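PDB 3MKL: HTH-type transcriptional regulator gadX from Escherichia coli, which activates genes of acid resistance such as gadA, gadB and gadC, and can repress gadW, as a homodimeric DNA-binding transcription factor. Local coordinates for residues N18-E23 with E57-R62. Residues are numbered along the deposited sequence; the frame is centred on the assembly and turned at random.
Sequences NNIAHE and ECRMQR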
ATOM      1  N   ASN A  18       9.914  -1.647  -0.260  1.00 40.54           N
ATOM      2  CA  ASN A  18      11.208  -1.065  -0.581  1.00 42.74           C
ATOM      3  C   ASN A  18      11.079   0.352  -1.131  1.00 43.20           C
ATOM      4  O   ASN A  18      12.011   1.146  -1.021  1.00 45.56           O
ATOM      5  CB  ASN A  18      11.964  -1.952  -1.573  1.00 42.64           C
ATOM      6  CG  ASN A  18      12.714  -3.109  -0.889  1.00 46.09           C
ATOM      7  OD1 ASN A  18      12.575  -3.340   0.320  1.00 49.99           O
ATOM      8  ND2 ASN A  18      13.506  -3.845  -1.675  1.00 47.10           N
ATOM      9  N   ASN A  19       9.916   0.655  -1.709  1.00 41.11           N
ATOM     10  CA  ASN A  19       9.604   1.959  -2.287  1.00 41.03           C
ATOM     11  C   ASN A  19       8.091   2.069  -2.409  1.00 39.23           C
ATOM     12  O   ASN A  19       7.494   1.714  -3.446  1.00 37.19           O
ATOM     13  CB  ASN A  19      10.268   2.113  -3.657  1.00 41.01           C
ATOM     14  CG  ASN A  19      10.189   3.540  -4.202  1.00 43.18           C
ATOM     15  OD1 ASN A  19       9.536   4.416  -3.627  1.00 45.72           O
ATOM     16  ND2 ASN A  19      10.858   3.772  -5.334  1.00 44.69           N
ATOM     17  N   ILE A  20       7.472   2.533  -1.330  1.00 39.45           N
ATOM     18  CA  ILE A  20       6.016   2.480  -1.184  1.00 37.76           C
ATOM     19  C   ILE A  20       5.299   3.418  -2.161  1.00 37.29           C
ATOM     20  O   ILE A  20       4.307   3.019  -2.773  1.00 35.57           O
ATOM     21  CB  ILE A  20       5.561   2.753   0.297  1.00 39.76           C
ATOM     22  CG1 ILE A  20       4.183   2.139   0.574  1.00 38.76           C
ATOM     23  CG2 ILE A  20       5.567   4.248   0.627  1.00 42.15           C
ATOM     24  CD1 ILE A  20       4.227   0.684   0.983  1.00 37.87           C
ATOM     25  N   ALA A  21       5.830   4.633  -2.329  1.00 38.15           N
ATOM     26  CA  ALA A  21       5.211   5.654  -3.176  1.00 39.05           C
ATOM     27  C   ALA A  21       5.289   5.347  -4.667  1.00 37.80           C
ATOM     28  O   ALA A  21       4.585   5.965  -5.462  1.00 37.95           O
ATOM     29  CB  ALA A  21       5.788   7.066  -2.875  1.00 41.84           C
ATOM     30  N   HIS A  22       6.118   4.374  -5.044  1.00 37.53           N
ATOM     31  CA  HIS A  22       6.291   4.017  -6.460  1.00 37.45           C
ATOM     32  C   HIS A  22       4.984   3.620  -7.119  1.00 36.45           C
ATOM     33  O   HIS A  22       4.126   2.958  -6.528  1.00 35.22           O
ATOM     34  CB  HIS A  22       7.313   2.883  -6.651  1.00 36.57           C
ATOM     35  CG  HIS A  22       7.809   2.734  -8.065  1.00 37.64           C
ATOM     36  ND1 HIS A  22       8.596   3.685  -8.691  1.00 41.55           N
ATOM     37  CD2 HIS A  22       7.653   1.730  -8.964  1.00 37.07           C
ATOM     38  CE1 HIS A  22       8.887   3.275  -9.916  1.00 41.03           C
ATOM     39  NE2 HIS A  22       8.323   2.095 -10.108  1.00 37.54           N
ATOM     40  N   GLU A  23       4.865   4.031  -8.366  1.00 37.49           N
ATOM     41  CA  GLU A  23       3.804   3.609  -9.248  1.00 37.26           C
ATOM     42  C   GLU A  23       3.837   2.092  -9.548  1.00 34.34           C
ATOM     43  O   GLU A  23       4.180   1.660 -10.651  1.00 34.08           O
ATOM     44  CB  GLU A  23       3.916   4.430 -10.535  1.00 39.59           C
ATOM     45  CG  GLU A  23       2.594   4.699 -11.187  1.00 43.46           C
ATOM     46  CD  GLU A  23       1.519   4.903 -10.148  1.00 45.71           C
ATOM     47  OE1 GLU A  23       1.406   6.042  -9.633  1.00 46.28           O
ATOM     48  OE2 GLU A  23       0.812   3.900  -9.846  1.00 45.10           O
ATOM     49  N   GLU A  57      -2.789  -2.349   1.080  1.00 32.43           N
ATOM     50  CA  GLU A  57      -2.517  -2.787   2.434  1.00 34.83           C
ATOM     51  C   GLU A  57      -1.163  -2.288   2.947  1.00 34.18           C
ATOM     52  O   GLU A  57      -1.061  -1.790   4.065  1.00 34.99           O
ATOM     53  CB  GLU A  57      -2.647  -4.304   2.507  1.00 37.24           C
ATOM     54  CG  GLU A  57      -4.124  -4.738   2.533  1.00 42.21           C
ATOM     55  CD  GLU A  57      -4.409  -6.069   1.841  1.00 46.68           C
ATOM     56  OE1 GLU A  57      -3.504  -6.934   1.739  1.00 49.08           O
ATOM     57  OE2 GLU A  57      -5.569  -6.257   1.425  1.00 49.33           O
ATOM     58  N   CYS A  58      -0.144  -2.397   2.099  1.00 33.28           N
ATOM     59  CA  CYS A  58       1.172  -1.840   2.367  1.00 33.69           C
ATOM     60  C   CYS A  58       1.076  -0.330   2.610  1.00 33.19           C
ATOM     61  O   CYS A  58       1.708   0.213   3.502  1.00 34.32           O
ATOM     62  CB  CYS A  58       2.086  -2.112   1.174  1.00 33.58           C
ATOM     63  SG  CYS A  58       2.613  -3.824   1.007  1.00 36.60           S
ATOM     64  N   ARG A  59       0.274   0.349   1.811  1.00 31.34           N
ATOM     65  CA  ARG A  59       0.184   1.780   1.952  1.00 31.67           C
ATOM     66  C   ARG A  59      -0.560   2.178   3.235  1.00 32.64           C
ATOM     67  O   ARG A  59      -0.180   3.154   3.890  1.00 33.51           O
ATOM     68  CB  ARG A  59      -0.437   2.420   0.702  1.00 30.24           C
ATOM     69  CG  ARG A  59       0.500   2.393  -0.463  1.00 30.20           C
ATOM     70  CD  ARG A  59      -0.128   2.845  -1.764  1.00 29.12           C
ATOM     71  NE  ARG A  59       0.957   3.120  -2.688  1.00 33.12           N
ATOM     72  CZ  ARG A  59       0.827   3.283  -3.993  1.00 32.51           C
ATOM     73  NH1 ARG A  59       1.898   3.538  -4.711  1.00 34.35           N
ATOM     74  NH2 ARG A  59      -0.362   3.205  -4.568  1.00 32.83           N
HETATM   75  N   MSE A  60      -1.602   1.435   3.610  1.00 32.72           N
HETATM   76  CA  MSE A  60      -2.281   1.724   4.883  1.00 33.83           C
HETATM   77  C   MSE A  60      -1.370   1.463   6.066  1.00 35.82           C
HETATM   78  O   MSE A  60      -1.437   2.165   7.075  1.00 36.57           O
HETATM   79  CB  MSE A  60      -3.592   0.952   5.037  1.00 34.48           C
HETATM   80  CG  MSE A  60      -4.640   1.299   4.020  1.00 32.92           C
HETATM   81 SE   MSE A  60      -5.116   3.180   3.970  1.00 32.65          SE
HETATM   82  CE  MSE A  60      -4.025   3.875   2.544  1.00 30.88           C
ATOM     83  N   GLN A  61      -0.512   0.460   5.936  1.00 37.35           N
ATOM     84  CA  GLN A  61       0.387   0.119   7.020  1.00 41.12           C
ATOM     85  C   GLN A  61       1.419   1.227   7.229  1.00 41.57           C
ATOM     86  O   GLN A  61       1.776   1.542   8.377  1.00 44.31           O
ATOM     87  CB  GLN A  61       1.033  -1.246   6.766  1.00 43.18           C
ATOM     88  CG  GLN A  61       0.059  -2.417   7.017  1.00 47.23           C
ATOM     89  CD  GLN A  61       0.668  -3.795   6.756  1.00 51.63           C
ATOM     90  OE1 GLN A  61       1.489  -3.970   5.866  1.00 53.42           O
ATOM     91  NE2 GLN A  61       0.252  -4.778   7.533  1.00 57.09           N
ATOM     92  N   ARG A  62       1.874   1.829   6.128  0.50 39.73           N
ATOM     93  CA  ARG A  62       2.837   2.932   6.178  0.50 40.74           C
ATOM     94  C   ARG A  62       2.180   4.205   6.690  0.50 40.65           C
ATOM     95  O   ARG A  62       2.804   4.983   7.421  0.50 42.68           O
ATOM     96  CB  ARG A  62       3.468   3.173   4.806  0.50 39.76           C
ATOM     97  CG  ARG A  62       4.621   4.176   4.800  0.50 42.78           C
ATOM     98  CD  ARG A  62       5.842   3.669   5.581  0.50 46.06           C
ATOM     99  NE  ARG A  62       6.181   2.284   5.238  0.50 46.54           N
ATOM    100  CZ  ARG A  62       7.200   1.915   4.459  0.50 46.79           C
ATOM    101  NH1 ARG A  62       8.012   2.824   3.934  0.50 48.18           N
ATOM    102  NH2 ARG A  62       7.409   0.629   4.213  0.50 44.67           N
TER
HETATM  103  O   HOH W   1       9.419   2.571   1.145  1.00 46.08           O
HETATM  104  O   HOH W   2       0.620   4.715  -7.171  1.00 35.43           O
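I20 and R59 carry this contact, which ties the loop after helix 8-17 to the long helix 51-67; in this AraC/XylS-type DNA-binding domain, one piece of the full regulator, that helix joins the two predicted helix-turn-helix units. CB of I20 is set toward the helix: CG1, anti to the backbone N (chi1 -156°), leads to CD1, which packs 3.5 Å from CB of C58. R59 runs past it the opposite way, its CG 3.8 Å from I20 CG1, and its extended chain brings the edge of the guanidinium up to the loop carbonyls. There NH1 donates to I20 O at 3.1 Å, in the plane of that carbonyl and nearly in that of the guanidinium, with an N-H...O angle of 153°; NE adds a weak bond to the same oxygen. H22 O also sits at this edge, but its angle to NH1 is poor, so the pair is no hydrogen bond. In one of the two conformers of R62, I20 CG2 lies over one face of its guanidinium.

Further out, Y83 makes a cation-pi contact with R59, while C13, I16 and N17 of helix 8-17 pack on C58. The loop itself is braced by W24, whose NE1 bonds to N19 O. Two waters complete the join. One accepts from R59 NH1 at 3.0 Å and donates weakly to E23 OE2; the other accepts from I20 N and, in that same R62 conformer, from R62 NH1, 3.1 Å from each nitrogen.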